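Putative uncharacterized protein (Bacteroides thetaiotaomicron, PDB 2RBK) probably works as a magnesium-dependent phosphatase of the haloacid dehalogenase superfamily, with a magnesium ion and an oxidovanadium group bound in its active site. Local coordinates at residues P22-E27 with D247-S252; E78-S83 with D193-H198; S83-E88 with K145-M150. All coordinates share one frame; numbering follows the deposited sequence. Where two conformers were deposited one is given.

Contact 1 of 3, residues P22-E27 with D247-S252; sequences PSSTIE and DEDGIS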
# COMPACT_ATOMS: atom_id res chain seq x y z
N PRO A 22 12.38 1.99 -12.09
CA PRO A 22 13.76 2.20 -12.55
C PRO A 22 14.35 0.87 -13.04
O PRO A 22 14.19 -0.19 -12.45
CB PRO A 22 14.48 2.72 -11.31
CG PRO A 22 13.38 3.40 -10.53
CD PRO A 22 12.16 2.53 -10.76
N SER A 23 15.16 0.99 -14.07
CA SER A 23 15.85 -0.18 -14.59
C SER A 23 16.71 -0.85 -13.56
O SER A 23 16.78 -2.08 -13.51
CB SER A 23 16.63 0.26 -15.82
OG SER A 23 17.67 1.14 -15.57
N SER A 24 17.37 -0.08 -12.72
CA SER A 24 18.24 -0.69 -11.72
C SER A 24 17.45 -1.42 -10.63
O SER A 24 18.01 -2.32 -9.99
CB SER A 24 19.21 0.29 -11.11
OG SER A 24 18.50 1.26 -10.37
N THR A 25 16.21 -1.06 -10.44
CA THR A 25 15.34 -1.78 -9.52
C THR A 25 15.03 -3.16 -10.04
O THR A 25 15.08 -4.16 -9.31
CB THR A 25 14.05 -0.98 -9.19
OG1 THR A 25 14.50 0.19 -8.55
CG2 THR A 25 13.09 -1.76 -8.35
N ILE A 26 14.69 -3.25 -11.32
CA ILE A 26 14.43 -4.56 -11.90
C ILE A 26 15.68 -5.43 -11.81
O ILE A 26 15.59 -6.61 -11.42
CB ILE A 26 13.89 -4.42 -13.33
CG1 ILE A 26 12.58 -3.66 -13.41
CG2 ILE A 26 13.73 -5.85 -13.90
CD1 ILE A 26 12.24 -3.08 -14.78
N GLU A 27 16.84 -4.88 -12.13
CA GLU A 27 18.10 -5.65 -12.02
C GLU A 27 18.36 -6.09 -10.59
O GLU A 27 18.78 -7.24 -10.36
CB GLU A 27 19.25 -4.74 -12.54
CG GLU A 27 19.15 -4.59 -14.04
CD GLU A 27 20.00 -3.49 -14.59
OE1 GLU A 27 20.70 -2.76 -13.87
OE2 GLU A 27 19.97 -3.33 -15.83
N ASP A 247 14.59 7.69 -8.39
CA ASP A 247 15.14 7.79 -9.75
C ASP A 247 16.64 8.04 -9.75
O ASP A 247 17.21 8.34 -10.81
CB ASP A 247 14.31 8.80 -10.58
CG ASP A 247 13.01 8.16 -11.05
OD1 ASP A 247 12.93 6.96 -11.42
OD2 ASP A 247 11.99 8.87 -11.13
N GLU A 248 17.31 7.90 -8.62
CA GLU A 248 18.75 7.86 -8.50
C GLU A 248 19.19 6.51 -7.88
O GLU A 248 20.07 6.43 -7.03
CB GLU A 248 19.24 9.03 -7.66
CG GLU A 248 18.94 10.38 -8.27
CD GLU A 248 19.30 11.57 -7.43
OE1 GLU A 248 19.98 11.45 -6.40
OE2 GLU A 248 18.81 12.66 -7.70
N ASP A 249 18.51 5.46 -8.36
CA ASP A 249 18.90 4.07 -8.03
C ASP A 249 18.72 3.79 -6.53
O ASP A 249 19.43 2.96 -5.99
CB ASP A 249 20.33 3.78 -8.46
CG ASP A 249 20.59 4.11 -9.91
OD1 ASP A 249 20.07 3.39 -10.75
OD2 ASP A 249 21.21 5.14 -10.27
N GLY A 250 17.74 4.39 -5.87
CA GLY A 250 17.59 4.20 -4.43
C GLY A 250 17.45 2.75 -4.01
O GLY A 250 18.08 2.33 -3.02
N ILE A 251 16.60 1.98 -4.69
CA ILE A 251 16.43 0.58 -4.24
C ILE A 251 17.70 -0.21 -4.39
O ILE A 251 18.15 -0.91 -3.48
CB ILE A 251 15.22 -0.07 -4.98
CG1 ILE A 251 13.90 0.58 -4.63
CG2 ILE A 251 15.23 -1.56 -4.71
CD1 ILE A 251 13.50 0.46 -3.19
N SER A 252 18.30 -0.14 -5.60
CA SER A 252 19.51 -0.90 -5.86
C SER A 252 20.63 -0.53 -4.90
O SER A 252 21.33 -1.38 -4.33
CB SER A 252 19.93 -0.68 -7.32
OG SER A 252 21.18 -1.31 -7.57
O HOH W 1 17.15 1.13 -7.98
O HOH W 2 20.86 -3.05 -9.51
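Ser24 and Asp249 make the direct polar link between two helix starts: Ser24 OG donates to Asp249 OD1 over 2.7 Å, using the anti lone pair of the carboxylate oxygen. With chi1 at 66°, Ser24 OG sits between its own backbone N and carbonyl carbon, a position in which it meets both Asp249 OD1 and a bridging water. Asp249 is the N-cap residue of its helix but makes no capping bond; its carboxylate reaches across to the serine.

Water supplies the second kind of link. That molecule donates to Ser24 OG and to Thr25 OG1 (2.9 Å) and accepts from Ser252 N, also at 2.9 Å, thereby taking up an amide in the first turn of the helix. Another bridges Ser24 O at 3.0 Å to Ser252 OG at 2.6 Å. Each water thus ties the two segments together in a partly buried interface.

Van der Waals contact does the rest. Thr25 OG1 lies 3.7 Å from Ile251 CB, and Ser252 CB packs at the same distance against Ser24 O. At the margin Pro22 CG brushes Asp247 OD1, the other oxygen of that carboxylate being bonded to Ser15.

The first turn of helix 23-34 therefore meets the first turn of the C-terminal helix 250-258. Helix 23-34 is the crossover between the adjacent parallel strands 4-7 and 38-42, a beta-alpha-beta unit of the Rossmann-like core.

Contact 2 of 3, residues E78-S83 with D193-H198; sequences EVIYKS and DEIIRH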
# COMPACT_ATOMS: atom_id res chain seq x y z
N GLU A 78 -3.45 -18.40 -3.04
CA GLU A 78 -3.90 -18.66 -1.71
C GLU A 78 -4.03 -17.40 -0.88
O GLU A 78 -3.03 -16.75 -0.60
CB GLU A 78 -2.92 -19.61 -1.03
CG GLU A 78 -3.32 -20.03 0.38
CD GLU A 78 -2.36 -20.94 1.07
OE1 GLU A 78 -1.38 -21.44 0.45
OE2 GLU A 78 -2.56 -21.17 2.26
N VAL A 79 -5.25 -17.06 -0.49
CA VAL A 79 -5.45 -15.98 0.49
C VAL A 79 -4.99 -16.46 1.86
O VAL A 79 -5.44 -17.54 2.32
CB VAL A 79 -6.92 -15.51 0.51
CG1 VAL A 79 -7.09 -14.48 1.62
CG2 VAL A 79 -7.35 -14.98 -0.86
N ILE A 80 -4.09 -15.73 2.47
CA ILE A 80 -3.57 -16.09 3.80
C ILE A 80 -4.15 -15.29 4.92
O ILE A 80 -4.05 -15.70 6.09
CB ILE A 80 -2.03 -16.11 3.82
CG1 ILE A 80 -1.43 -14.70 3.68
CG2 ILE A 80 -1.47 -17.08 2.80
CD1 ILE A 80 0.02 -14.63 3.98
N TYR A 81 -4.76 -14.13 4.62
CA TYR A 81 -5.37 -13.28 5.62
C TYR A 81 -6.24 -12.26 4.90
O TYR A 81 -5.85 -11.73 3.87
CB TYR A 81 -4.33 -12.52 6.49
CG TYR A 81 -4.98 -11.55 7.42
CD1 TYR A 81 -5.73 -11.94 8.52
CD2 TYR A 81 -4.90 -10.18 7.17
CE1 TYR A 81 -6.37 -11.04 9.33
CE2 TYR A 81 -5.55 -9.27 7.97
CZ TYR A 81 -6.29 -9.69 9.07
OH TYR A 81 -6.91 -8.82 9.91
N LYS A 82 -7.40 -11.96 5.47
CA LYS A 82 -8.21 -10.84 4.99
C LYS A 82 -9.03 -10.32 6.16
O LYS A 82 -9.12 -10.96 7.22
CB LYS A 82 -9.10 -11.22 3.82
CG LYS A 82 -9.98 -12.44 3.97
CD LYS A 82 -11.01 -12.54 2.86
CE LYS A 82 -12.20 -13.43 3.19
NZ LYS A 82 -12.93 -14.05 2.06
N SER A 83 -9.61 -9.15 5.94
CA SER A 83 -10.43 -8.53 6.95
C SER A 83 -11.54 -7.73 6.28
O SER A 83 -11.55 -7.55 5.09
CB SER A 83 -9.61 -7.60 7.88
OG SER A 83 -9.12 -6.51 7.13
N ASP A 193 3.59 -9.69 9.19
CA ASP A 193 3.43 -10.80 10.13
C ASP A 193 2.77 -11.99 9.45
O ASP A 193 3.16 -13.12 9.68
CB ASP A 193 2.60 -10.35 11.32
CG ASP A 193 3.31 -9.40 12.25
OD1 ASP A 193 4.58 -9.33 12.15
OD2 ASP A 193 2.59 -8.77 13.06
N GLU A 194 1.76 -11.74 8.63
CA GLU A 194 1.05 -12.84 7.95
C GLU A 194 1.93 -13.52 6.93
O GLU A 194 1.97 -14.75 6.86
CB GLU A 194 -0.25 -12.30 7.35
CG GLU A 194 -1.25 -11.85 8.41
CD GLU A 194 -1.74 -12.97 9.29
OE1 GLU A 194 -1.80 -14.13 8.80
OE2 GLU A 194 -2.06 -12.71 10.48
N ILE A 195 2.66 -12.75 6.14
CA ILE A 195 3.53 -13.35 5.14
C ILE A 195 4.62 -14.19 5.81
O ILE A 195 4.87 -15.31 5.40
CB ILE A 195 4.16 -12.28 4.26
CG1 ILE A 195 3.10 -11.63 3.30
CG2 ILE A 195 5.39 -12.76 3.50
CD1 ILE A 195 2.68 -12.51 2.14
N ILE A 196 5.28 -13.64 6.84
CA ILE A 196 6.40 -14.39 7.39
C ILE A 196 5.88 -15.64 8.13
O ILE A 196 6.60 -16.64 8.13
CB ILE A 196 7.34 -13.52 8.26
CG1 ILE A 196 6.74 -13.07 9.56
CG2 ILE A 196 7.91 -12.41 7.40
CD1 ILE A 196 7.68 -12.18 10.37
N ARG A 197 4.69 -15.56 8.73
CA ARG A 197 4.04 -16.76 9.34
C ARG A 197 3.93 -17.83 8.30
O ARG A 197 4.22 -19.01 8.55
CB ARG A 197 2.64 -16.36 9.88
CG ARG A 197 1.74 -17.44 10.40
CD ARG A 197 0.32 -17.04 10.74
NE ARG A 197 -0.42 -16.56 9.56
CZ ARG A 197 -0.88 -17.31 8.62
NH1 ARG A 197 -0.70 -18.63 8.69
NH2 ARG A 197 -1.54 -16.78 7.56
N HIS A 198 3.49 -17.49 7.07
CA HIS A 198 3.31 -18.49 6.03
C HIS A 198 4.62 -19.16 5.60
O HIS A 198 4.66 -20.36 5.29
CB HIS A 198 2.62 -17.79 4.85
CG HIS A 198 2.31 -18.67 3.72
ND1 HIS A 198 1.19 -19.47 3.72
CD2 HIS A 198 2.92 -18.89 2.53
CE1 HIS A 198 1.16 -20.12 2.58
NE2 HIS A 198 2.19 -19.81 1.84
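Ile80 drives its CD1 methyl against helix 188-199, meeting Glu194 O at 3.5 Å and Ile195 CD1 at 3.9 Å. Its chi1 of 69° sets CG1 between the backbone N and carbonyl carbon, while the CG2 branch approaches His198 ND1 at 3.7 Å. Beside it, Tyr81 CB rests on Glu194 CG, also at 3.7 Å, and the ring and carboxylate planes lie only 23° apart. This is the close-packed half of the interface, built largely from aliphatic groups, with a carbonyl oxygen and a ring nitrogen among their neighbours. Behind it, Lys190 makes a salt bridge to Glu194 OE2 and a cation-pi contact with Tyr81, whose hydroxyl binds Asp186.

The looser, polar side is formed by Glu78 and Arg197, both exposed, with His198. Arg197 grips Glu194 OE1 side-on, NE and NH2 each at 2.9 Å and both converging on that single oxygen, a salt bridge within the helix. NH2 also comes to 3.1 Å from Ile80 O, but the angle is too poor for a hydrogen bond. Glu78 OE1 stands at the edge of the His198 ring, 3.6 Å from CE1, without bonding to it.

Ile80 and Tyr81 both face Cys73 in a classic beta bulge. A helix lying across the edge strand of a mixed sheet, at 136° between their directions, belongs to the layered alpha/beta core of haloacid dehalogenase-like hydrolases.

Contact 3 of 3, residues S83-E88 with K145-M150; sequences SAIPQE and KEVIQM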
# COMPACT_ATOMS: atom_id res chain seq x y z
N SER A 83 -9.61 -9.15 5.94
CA SER A 83 -10.43 -8.53 6.95
C SER A 83 -11.54 -7.73 6.28
O SER A 83 -11.55 -7.55 5.09
CB SER A 83 -9.61 -7.60 7.88
OG SER A 83 -9.12 -6.51 7.13
N ALA A 84 -12.45 -7.24 7.10
CA ALA A 84 -13.54 -6.40 6.63
C ALA A 84 -13.81 -5.35 7.72
O ALA A 84 -13.65 -5.59 8.91
CB ALA A 84 -14.77 -7.18 6.33
N ILE A 85 -14.28 -4.18 7.28
CA ILE A 85 -14.57 -3.07 8.16
C ILE A 85 -15.90 -3.25 8.84
O ILE A 85 -16.88 -3.61 8.18
CB ILE A 85 -14.51 -1.76 7.33
CG1 ILE A 85 -13.12 -1.53 6.75
CG2 ILE A 85 -14.95 -0.59 8.17
CD1 ILE A 85 -13.07 -0.43 5.74
N PRO A 86 -16.02 -2.96 10.12
CA PRO A 86 -17.33 -2.97 10.79
C PRO A 86 -18.37 -2.16 9.98
O PRO A 86 -18.10 -1.03 9.57
CB PRO A 86 -17.04 -2.30 12.13
CG PRO A 86 -15.63 -2.74 12.42
CD PRO A 86 -14.96 -2.62 11.07
N GLN A 87 -19.54 -2.74 9.82
CA GLN A 87 -20.50 -2.10 8.93
C GLN A 87 -20.90 -0.72 9.44
O GLN A 87 -21.16 0.19 8.63
CB GLN A 87 -21.73 -2.94 8.76
CG GLN A 87 -22.40 -2.58 7.40
CD GLN A 87 -21.57 -3.04 6.25
OE1 GLN A 87 -20.84 -4.04 6.36
NE2 GLN A 87 -21.61 -2.36 5.12
N GLU A 88 -20.98 -0.51 10.74
CA GLU A 88 -21.33 0.82 11.23
C GLU A 88 -20.35 1.86 10.74
O GLU A 88 -20.72 3.04 10.50
CB GLU A 88 -21.37 0.82 12.75
CG GLU A 88 -22.54 0.28 13.42
CD GLU A 88 -22.66 0.40 14.89
OE1 GLU A 88 -21.83 1.06 15.55
OE2 GLU A 88 -23.59 -0.23 15.45
N LYS A 145 -22.27 -2.84 1.41
CA LYS A 145 -21.30 -3.80 0.94
C LYS A 145 -20.43 -4.30 2.09
O LYS A 145 -20.21 -3.60 3.05
CB LYS A 145 -20.38 -3.14 -0.11
CG LYS A 145 -21.13 -2.73 -1.43
CD LYS A 145 -20.17 -2.07 -2.40
CE LYS A 145 -20.81 -1.80 -3.75
NZ LYS A 145 -20.75 -3.03 -4.59
N GLU A 146 -19.89 -5.47 1.90
CA GLU A 146 -18.84 -5.98 2.76
C GLU A 146 -17.50 -5.37 2.26
O GLU A 146 -16.96 -5.81 1.24
CB GLU A 146 -18.94 -7.49 2.75
CG GLU A 146 -20.32 -8.02 3.09
CD GLU A 146 -21.03 -7.64 4.38
OE1 GLU A 146 -20.32 -7.67 5.42
OE2 GLU A 146 -22.26 -7.33 4.47
N VAL A 147 -17.03 -4.39 2.96
CA VAL A 147 -15.95 -3.56 2.50
C VAL A 147 -14.65 -3.92 3.23
O VAL A 147 -14.61 -3.92 4.47
CB VAL A 147 -16.31 -2.09 2.65
CG1 VAL A 147 -15.18 -1.18 2.23
CG2 VAL A 147 -17.57 -1.76 1.85
N ILE A 148 -13.61 -4.16 2.47
CA ILE A 148 -12.26 -4.43 2.98
C ILE A 148 -11.47 -3.17 3.17
O ILE A 148 -10.72 -3.00 4.17
CB ILE A 148 -11.52 -5.40 2.07
CG1 ILE A 148 -12.36 -6.68 1.88
CG2 ILE A 148 -10.14 -5.68 2.60
CD1 ILE A 148 -11.69 -7.77 1.13
N GLN A 149 -11.61 -2.18 2.28
CA GLN A 149 -10.92 -0.92 2.37
C GLN A 149 -11.81 0.19 1.79
O GLN A 149 -12.47 -0.02 0.79
CB GLN A 149 -9.57 -0.93 1.63
CG GLN A 149 -8.80 0.39 1.74
CD GLN A 149 -7.38 0.21 1.24
OE1 GLN A 149 -6.51 -0.19 2.06
NE2 GLN A 149 -7.10 0.42 -0.03
N MET A 150 -11.81 1.35 2.46
CA MET A 150 -12.41 2.55 1.90
C MET A 150 -11.35 3.59 1.70
O MET A 150 -10.45 3.72 2.53
CB MET A 150 -13.44 3.14 2.84
CG MET A 150 -14.53 2.33 3.28
SD MET A 150 -15.58 3.02 4.51
CE MET A 150 -14.82 3.21 6.06
O HOH W 3 -10.39 -4.04 6.66
O HOH W 4 -18.05 -4.26 5.70
O HOH W 5 -21.40 -6.39 7.76
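Ile85 and Val147 join two chain segments close to a classic beta bulge, Ile148 and Gln149 both facing Val107, that lies where segment 145-150 pairs with strand 104-107 of the small antiparallel sheet. That sheet, with helix 87-100 beside it, is consistent with the alpha/beta cap of this family. The central bond is nearly straight: Ile85 N donates to Val147 O over 2.8 Å with 176° at the hydrogen. The same oxygen receives a CA-H contact from Ala84 CA at 3.5 Å. A second direct bond comes from the first turn of the helix, where Gln87 NE2 donates a hydrogen bond to Lys145 O (2.8 Å) and another to Ser143 O.

Around these bonds lies the apolar shell. Ile85 CD1 sits 4.0 Å from Met150 CG and 4.2 Å from Val147 CG1, and helix 87-100 closes over the group, with Val90 touching Ile85 and Val147 and Met93 touching Met150. Next to it, Ile148 straddles Ser83 O, its CG1 and CG2 each 3.4 Å from that oxygen.

The next shell is polar. A water donates to both Ser83 OG and Ile148 O. A second water accepts from Val147 N and lies against Ile85 O and Gln87 OE1; a third spans Gln87 OE1 and Glu146 OE1. Ser83 OG is also bonded to Asp186, and the amide of Gln149 is hydrogen-bonded to Asn69 and to Gly44 O, Gly44 lining the vanadium site.

What positions the Gln87 amide is a bend at chi2 (69°), which turns CD back toward Lys145. NE2 then stands 36° out of the carbonyl plane of Lys145, while Lys145 O lies close to the plane of the glutamine amide.

Along the chain, contact 1 spans the longest separation, bringing residues near the N-terminus to the C-terminal helix; contacts 2 and 3 both fall within that span, and contact 3 within that of contact 2. Contacts 2 and 3 share Ser83, where strand 78-82 runs on toward helix 87-100, and their centres are 18 Å apart. Contact 1 lies about 36 Å from contact 3, centre to centre, on opposite sides of the chain's middle. Contacts 1 and 2 belong to the layered core, since strand 78-82 is in the mixed eight-stranded sheet and helix 23-34 links two of its strands. Contact 3 belongs to the probable cap, and the chain that probably leads into it carries contact 2 directly into contact 3.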